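Local structure of uncharacterized protein (Bacteroides eggerthii DSM 20697, 4ECO) at residues Val435-Pro449 and Pro458-Ile472. The protein is of unknown function but is built of leucine-rich repeats, and probably binds other proteins. Residues are numbered along the deposited sequence; the frame is centred on the assembly and turned at random.
Sequences VSSINLSNNQISKFP and PLSSINLMGNMLTEI
Ser437-Asn439 and Ser461-Asn463 are neighbouring parallel strands of a leucine-rich repeat solenoid, in register as Ser437 with Ser461, Ile438 with Ile462 and Asn439 with Asn463. Ile438 N donates a hydrogen bond to Ser461 O, and Ile438 O receives Asn463 N at 2.9 Å. Leu440 N bonds to Asn463 O. At the start of the strands Ser436 O takes two donors, Ser460 N and Ser461 N.

On one face Ser437 OG and Ser461 OG share a hydrogen bond of 2.8 Å. Beyond them the amides of Asn439 and Asn463 run side by side, their planes 9° apart. The ND2 atoms of both bond to Asp157. The other face is apolar: Ile438 CG2 packs on Ile462 CG1 at 3.6 Å and on Leu459 CD2.

After the strands, the amide of Asn467 reaches the turn that follows strand 437-439. Its ND2 donates to Leu440 O at 3.0 Å and to Leu464 O of its own segment, both close to the amide plane. These two bonds fix the rotation of the amide. Leu464 CD2 meets Ile445 CD1 at 3.7 Å, the two side chains nearly perpendicular. Phe448 has CG anti to its N (chi1 -172°), which brings the ring to Ile472, whose CG2 makes a CH-pi contact over one face. Asn443 OD1 accepts from Ile414 N and Asn467 ND2 bonds the preceding turn, as consensus asparagines of the leucine-rich repeat motif LxxLxLxxNxL.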
loop_
_atom_site.group_PDB
_atom_site.type_symbol
_atom_site.label_atom_id
_atom_site.label_comp_id
_atom_site.label_asym_id
_atom_site.label_seq_id
_atom_site.Cartn_x
_atom_site.Cartn_y
_atom_site.Cartn_z
ATOM N N VAL A 435 6.684 -17.036 2.813
ATOM C CA VAL A 435 6.218 -16.154 1.732
ATOM C C VAL A 435 6.536 -16.783 0.374
ATOM O O VAL A 435 7.526 -17.490 0.239
ATOM C CB VAL A 435 6.818 -14.720 1.875
ATOM C CG1 VAL A 435 8.329 -14.694 1.648
ATOM C CG2 VAL A 435 6.121 -13.739 0.956
ATOM N N SER A 436 5.681 -16.518 -0.626
ATOM C CA SER A 436 5.828 -17.013 -2.001
ATOM C C SER A 436 6.810 -16.136 -2.804
ATOM O O SER A 436 7.557 -16.676 -3.626
ATOM C CB SER A 436 4.470 -17.064 -2.704
ATOM O OG SER A 436 3.523 -17.854 -1.998
ATOM N N SER A 437 6.830 -14.806 -2.564
ATOM C CA SER A 437 7.716 -13.921 -3.323
ATOM C C SER A 437 8.524 -12.974 -2.427
ATOM O O SER A 437 7.976 -12.363 -1.514
ATOM C CB SER A 437 6.909 -13.098 -4.330
ATOM O OG SER A 437 7.723 -12.338 -5.212
ATOM N N ILE A 438 9.823 -12.828 -2.713
ATOM C CA ILE A 438 10.662 -11.920 -1.934
ATOM C C ILE A 438 11.306 -10.928 -2.914
ATOM O O ILE A 438 11.854 -11.308 -3.949
ATOM C CB ILE A 438 11.698 -12.630 -0.979
ATOM C CG1 ILE A 438 12.403 -11.613 -0.065
ATOM C CG2 ILE A 438 12.676 -13.537 -1.704
ATOM C CD1 ILE A 438 12.965 -12.161 1.173
ATOM N N ASN A 439 11.160 -9.649 -2.604
ATOM C CA ASN A 439 11.724 -8.590 -3.424
ATOM C C ASN A 439 12.906 -8.023 -2.686
ATOM O O ASN A 439 12.734 -7.278 -1.721
ATOM C CB ASN A 439 10.679 -7.518 -3.757
ATOM C CG ASN A 439 11.168 -6.477 -4.745
ATOM O OD1 ASN A 439 12.366 -6.312 -5.014
ATOM N ND2 ASN A 439 10.235 -5.736 -5.304
ATOM N N LEU A 440 14.098 -8.418 -3.112
ATOM C CA LEU A 440 15.358 -7.954 -2.536
ATOM C C LEU A 440 16.133 -7.085 -3.552
ATOM O O LEU A 440 17.348 -6.909 -3.404
ATOM C CB LEU A 440 16.203 -9.148 -2.076
ATOM C CG LEU A 440 15.749 -9.827 -0.797
ATOM C CD1 LEU A 440 16.379 -11.186 -0.675
ATOM C CD2 LEU A 440 16.067 -8.972 0.403
ATOM N N SER A 441 15.427 -6.533 -4.576
ATOM C CA SER A 441 16.054 -5.683 -5.604
ATOM C C SER A 441 16.566 -4.363 -4.985
ATOM O O SER A 441 16.115 -3.973 -3.912
ATOM C CB SER A 441 15.098 -5.407 -6.773
ATOM O OG SER A 441 13.888 -4.784 -6.375
ATOM N N ASN A 442 17.526 -3.705 -5.640
ATOM C CA ASN A 442 18.169 -2.453 -5.199
ATOM C C ASN A 442 18.652 -2.531 -3.736
ATOM O O ASN A 442 18.163 -1.817 -2.861
ATOM C CB ASN A 442 17.269 -1.235 -5.402
ATOM C CG ASN A 442 17.343 -0.707 -6.796
ATOM O OD1 ASN A 442 18.366 -0.137 -7.197
ATOM N ND2 ASN A 442 16.269 -0.921 -7.573
ATOM N N ASN A 443 19.637 -3.391 -3.497
ATOM C CA ASN A 443 20.282 -3.552 -2.192
ATOM C C ASN A 443 21.804 -3.644 -2.411
ATOM O O ASN A 443 22.296 -3.212 -3.461
ATOM C CB ASN A 443 19.720 -4.785 -1.451
ATOM C CG ASN A 443 18.561 -4.473 -0.553
ATOM O OD1 ASN A 443 18.731 -3.930 0.525
ATOM N ND2 ASN A 443 17.362 -4.836 -0.950
ATOM N N GLN A 444 22.550 -4.206 -1.452
ATOM C CA GLN A 444 23.989 -4.328 -1.589
ATOM C C GLN A 444 24.422 -5.772 -1.330
ATOM O O GLN A 444 25.505 -6.013 -0.774
ATOM C CB GLN A 444 24.674 -3.357 -0.642
ATOM C CG GLN A 444 24.612 -1.920 -1.128
ATOM C CD GLN A 444 25.279 -0.996 -0.159
ATOM O OE1 GLN A 444 24.656 -0.100 0.407
ATOM N NE2 GLN A 444 26.556 -1.228 0.094
ATOM N N ILE A 445 23.586 -6.739 -1.790
ATOM C CA ILE A 445 23.800 -8.174 -1.605
ATOM C C ILE A 445 24.957 -8.662 -2.505
ATOM O O ILE A 445 24.825 -8.640 -3.731
ATOM C CB ILE A 445 22.468 -8.952 -1.870
ATOM C CG1 ILE A 445 21.395 -8.578 -0.829
ATOM C CG2 ILE A 445 22.688 -10.493 -1.918
ATOM C CD1 ILE A 445 19.959 -8.960 -1.232
ATOM N N SER A 446 26.064 -9.139 -1.889
ATOM C CA SER A 446 27.255 -9.671 -2.609
ATOM C C SER A 446 27.399 -11.199 -2.490
ATOM O O SER A 446 28.190 -11.802 -3.220
ATOM C CB SER A 446 28.537 -9.026 -2.095
ATOM O OG SER A 446 28.551 -8.972 -0.680
ATOM N N LYS A 447 26.655 -11.799 -1.552
ATOM C CA LYS A 447 26.605 -13.221 -1.244
ATOM C C LYS A 447 25.185 -13.667 -1.373
ATOM O O LYS A 447 24.300 -12.999 -0.845
ATOM C CB LYS A 447 27.159 -13.494 0.176
ATOM C CG LYS A 447 28.636 -13.168 0.368
ATOM C CD LYS A 447 29.559 -14.029 -0.504
ATOM C CE LYS A 447 30.995 -13.634 -0.312
ATOM N NZ LYS A 447 31.898 -14.495 -1.107
ATOM N N PHE A 448 24.940 -14.773 -2.087
ATOM C CA PHE A 448 23.583 -15.278 -2.315
ATOM C C PHE A 448 22.894 -15.622 -0.994
ATOM O O PHE A 448 23.493 -16.314 -0.171
ATOM C CB PHE A 448 23.595 -16.491 -3.239
ATOM C CG PHE A 448 22.214 -16.943 -3.670
ATOM C CD1 PHE A 448 21.551 -16.312 -4.713
ATOM C CD2 PHE A 448 21.590 -18.013 -3.047
ATOM C CE1 PHE A 448 20.286 -16.733 -5.108
ATOM C CE2 PHE A 448 20.320 -18.423 -3.436
ATOM C CZ PHE A 448 19.677 -17.781 -4.461
ATOM N N PRO A 449 21.638 -15.163 -0.785
ATOM C CA PRO A 449 20.949 -15.451 0.500
ATOM C C PRO A 449 20.427 -16.907 0.602
ATOM O O PRO A 449 19.218 -17.162 0.614
ATOM C CB PRO A 449 19.804 -14.425 0.525
ATOM C CG PRO A 449 19.522 -14.133 -0.926
ATOM C CD PRO A 449 20.812 -14.325 -1.684
ATOM N N PRO A 458 8.830 -21.112 1.345
ATOM C CA PRO A 458 8.077 -21.597 0.181
ATOM C C PRO A 458 8.117 -20.599 -0.977
ATOM O O PRO A 458 7.086 -20.258 -1.565
ATOM C CB PRO A 458 6.667 -21.791 0.743
ATOM C CG PRO A 458 6.559 -20.815 1.840
ATOM C CD PRO A 458 7.925 -20.588 2.395
ATOM N N LEU A 459 9.324 -20.161 -1.332
ATOM C CA LEU A 459 9.548 -19.168 -2.379
ATOM C C LEU A 459 9.352 -19.721 -3.792
ATOM O O LEU A 459 10.053 -20.636 -4.211
ATOM C CB LEU A 459 10.958 -18.579 -2.260
ATOM C CG LEU A 459 11.204 -17.718 -1.052
ATOM C CD1 LEU A 459 12.672 -17.522 -0.840
ATOM C CD2 LEU A 459 10.457 -16.403 -1.144
ATOM N N SER A 460 8.419 -19.122 -4.529
ATOM C CA SER A 460 8.174 -19.445 -5.921
ATOM C C SER A 460 8.877 -18.396 -6.836
ATOM O O SER A 460 9.121 -18.669 -8.015
ATOM C CB SER A 460 6.672 -19.540 -6.214
ATOM O OG SER A 460 5.931 -18.387 -5.850
ATOM N N SER A 461 9.214 -17.214 -6.290
ATOM C CA SER A 461 9.894 -16.149 -7.032
ATOM C C SER A 461 10.781 -15.297 -6.121
ATOM O O SER A 461 10.423 -15.022 -4.966
ATOM C CB SER A 461 8.893 -15.251 -7.742
ATOM O OG SER A 461 8.082 -14.554 -6.820
ATOM N N ILE A 462 11.940 -14.879 -6.658
ATOM C CA ILE A 462 12.905 -14.048 -5.962
ATOM C C ILE A 462 13.393 -12.927 -6.892
ATOM O O ILE A 462 13.692 -13.154 -8.063
ATOM C CB ILE A 462 14.073 -14.889 -5.399
ATOM C CG1 ILE A 462 14.967 -14.068 -4.445
ATOM C CG2 ILE A 462 14.883 -15.620 -6.497
ATOM C CD1 ILE A 462 15.868 -14.881 -3.535
ATOM N N ASN A 463 13.497 -11.716 -6.347
ATOM C CA ASN A 463 14.006 -10.593 -7.108
ATOM C C ASN A 463 15.275 -10.144 -6.471
ATOM O O ASN A 463 15.257 -9.690 -5.342
ATOM C CB ASN A 463 12.983 -9.468 -7.176
ATOM C CG ASN A 463 13.218 -8.534 -8.320
ATOM O OD1 ASN A 463 14.352 -8.353 -8.849
ATOM N ND2 ASN A 463 12.133 -7.907 -8.704
ATOM N N LEU A 464 16.388 -10.350 -7.142
ATOM C CA LEU A 464 17.714 -9.981 -6.628
ATOM C C LEU A 464 18.361 -8.954 -7.556
ATOM O O LEU A 464 19.555 -8.705 -7.474
ATOM C CB LEU A 464 18.580 -11.229 -6.468
ATOM C CG LEU A 464 18.369 -11.960 -5.168
ATOM C CD1 LEU A 464 18.864 -13.388 -5.259
ATOM C CD2 LEU A 464 19.040 -11.230 -4.031
HETATM N N MSE A 465 17.530 -8.329 -8.413
HETATM C CA MSE A 465 17.983 -7.322 -9.361
HETATM C C MSE A 465 18.612 -6.122 -8.625
HETATM O O MSE A 465 18.077 -5.657 -7.608
HETATM C CB MSE A 465 16.812 -6.858 -10.280
HETATM C CG MSE A 465 17.135 -5.605 -11.153
HETATM SE SE MSE A 465 16.855 -3.855 -10.229
HETATM C CE MSE A 465 14.928 -3.838 -10.375
ATOM N N GLY A 466 19.682 -5.585 -9.205
ATOM C CA GLY A 466 20.323 -4.393 -8.664
ATOM C C GLY A 466 21.039 -4.650 -7.367
ATOM O O GLY A 466 20.736 -4.016 -6.361
ATOM N N ASN A 467 21.985 -5.594 -7.388
ATOM C CA ASN A 467 22.773 -5.947 -6.222
ATOM C C ASN A 467 24.254 -6.063 -6.604
ATOM O O ASN A 467 24.665 -5.481 -7.608
ATOM C CB ASN A 467 22.223 -7.209 -5.575
ATOM C CG ASN A 467 21.092 -6.861 -4.664
ATOM O OD1 ASN A 467 21.286 -6.203 -3.649
ATOM N ND2 ASN A 467 19.885 -7.229 -5.023
HETATM N N MSE A 468 25.043 -6.783 -5.804
HETATM C CA MSE A 468 26.499 -6.879 -5.942
HETATM C C MSE A 468 26.998 -8.277 -6.222
HETATM O O MSE A 468 28.204 -8.529 -6.075
HETATM C CB MSE A 468 27.167 -6.395 -4.635
HETATM C CG MSE A 468 26.825 -4.964 -4.255
HETATM SE SE MSE A 468 27.374 -3.739 -5.666
HETATM C CE MSE A 468 25.953 -2.258 -5.261
ATOM N N LEU A 469 26.100 -9.182 -6.620
ATOM C CA LEU A 469 26.470 -10.569 -6.897
ATOM C C LEU A 469 27.446 -10.645 -8.076
ATOM O O LEU A 469 27.306 -9.893 -9.044
ATOM C CB LEU A 469 25.223 -11.422 -7.157
ATOM C CG LEU A 469 24.236 -11.485 -5.988
ATOM C CD1 LEU A 469 22.843 -11.807 -6.467
ATOM C CD2 LEU A 469 24.694 -12.440 -4.887
ATOM N N THR A 470 28.487 -11.483 -7.930
ATOM C CA THR A 470 29.526 -11.717 -8.944
ATOM C C THR A 470 29.459 -13.170 -9.406
ATOM O O THR A 470 29.879 -13.478 -10.530
ATOM C CB THR A 470 30.910 -11.348 -8.424
ATOM O OG1 THR A 470 31.085 -11.888 -7.111
ATOM C CG2 THR A 470 31.124 -9.854 -8.389
ATOM N N GLU A 471 28.914 -14.058 -8.546
ATOM C CA GLU A 471 28.694 -15.464 -8.874
ATOM C C GLU A 471 27.793 -16.143 -7.827
ATOM O O GLU A 471 27.801 -15.758 -6.650
ATOM C CB GLU A 471 30.004 -16.260 -9.058
ATOM C CG GLU A 471 30.912 -16.337 -7.846
ATOM C CD GLU A 471 32.208 -17.059 -8.127
ATOM O OE1 GLU A 471 32.160 -18.230 -8.578
ATOM O OE2 GLU A 471 33.272 -16.449 -7.876
ATOM N N ILE A 472 26.978 -17.124 -8.299
ATOM C CA ILE A 472 26.096 -17.974 -7.495
ATOM C C ILE A 472 26.796 -19.343 -7.525
ATOM O O ILE A 472 26.580 -20.134 -8.459
ATOM C CB ILE A 472 24.592 -18.015 -7.936
ATOM C CG1 ILE A 472 24.038 -16.683 -8.529
ATOM C CG2 ILE A 472 23.714 -18.605 -6.844
ATOM C CD1 ILE A 472 23.739 -15.559 -7.618
HETATM O O HOH W 1 4.698 -20.593 -1.948
#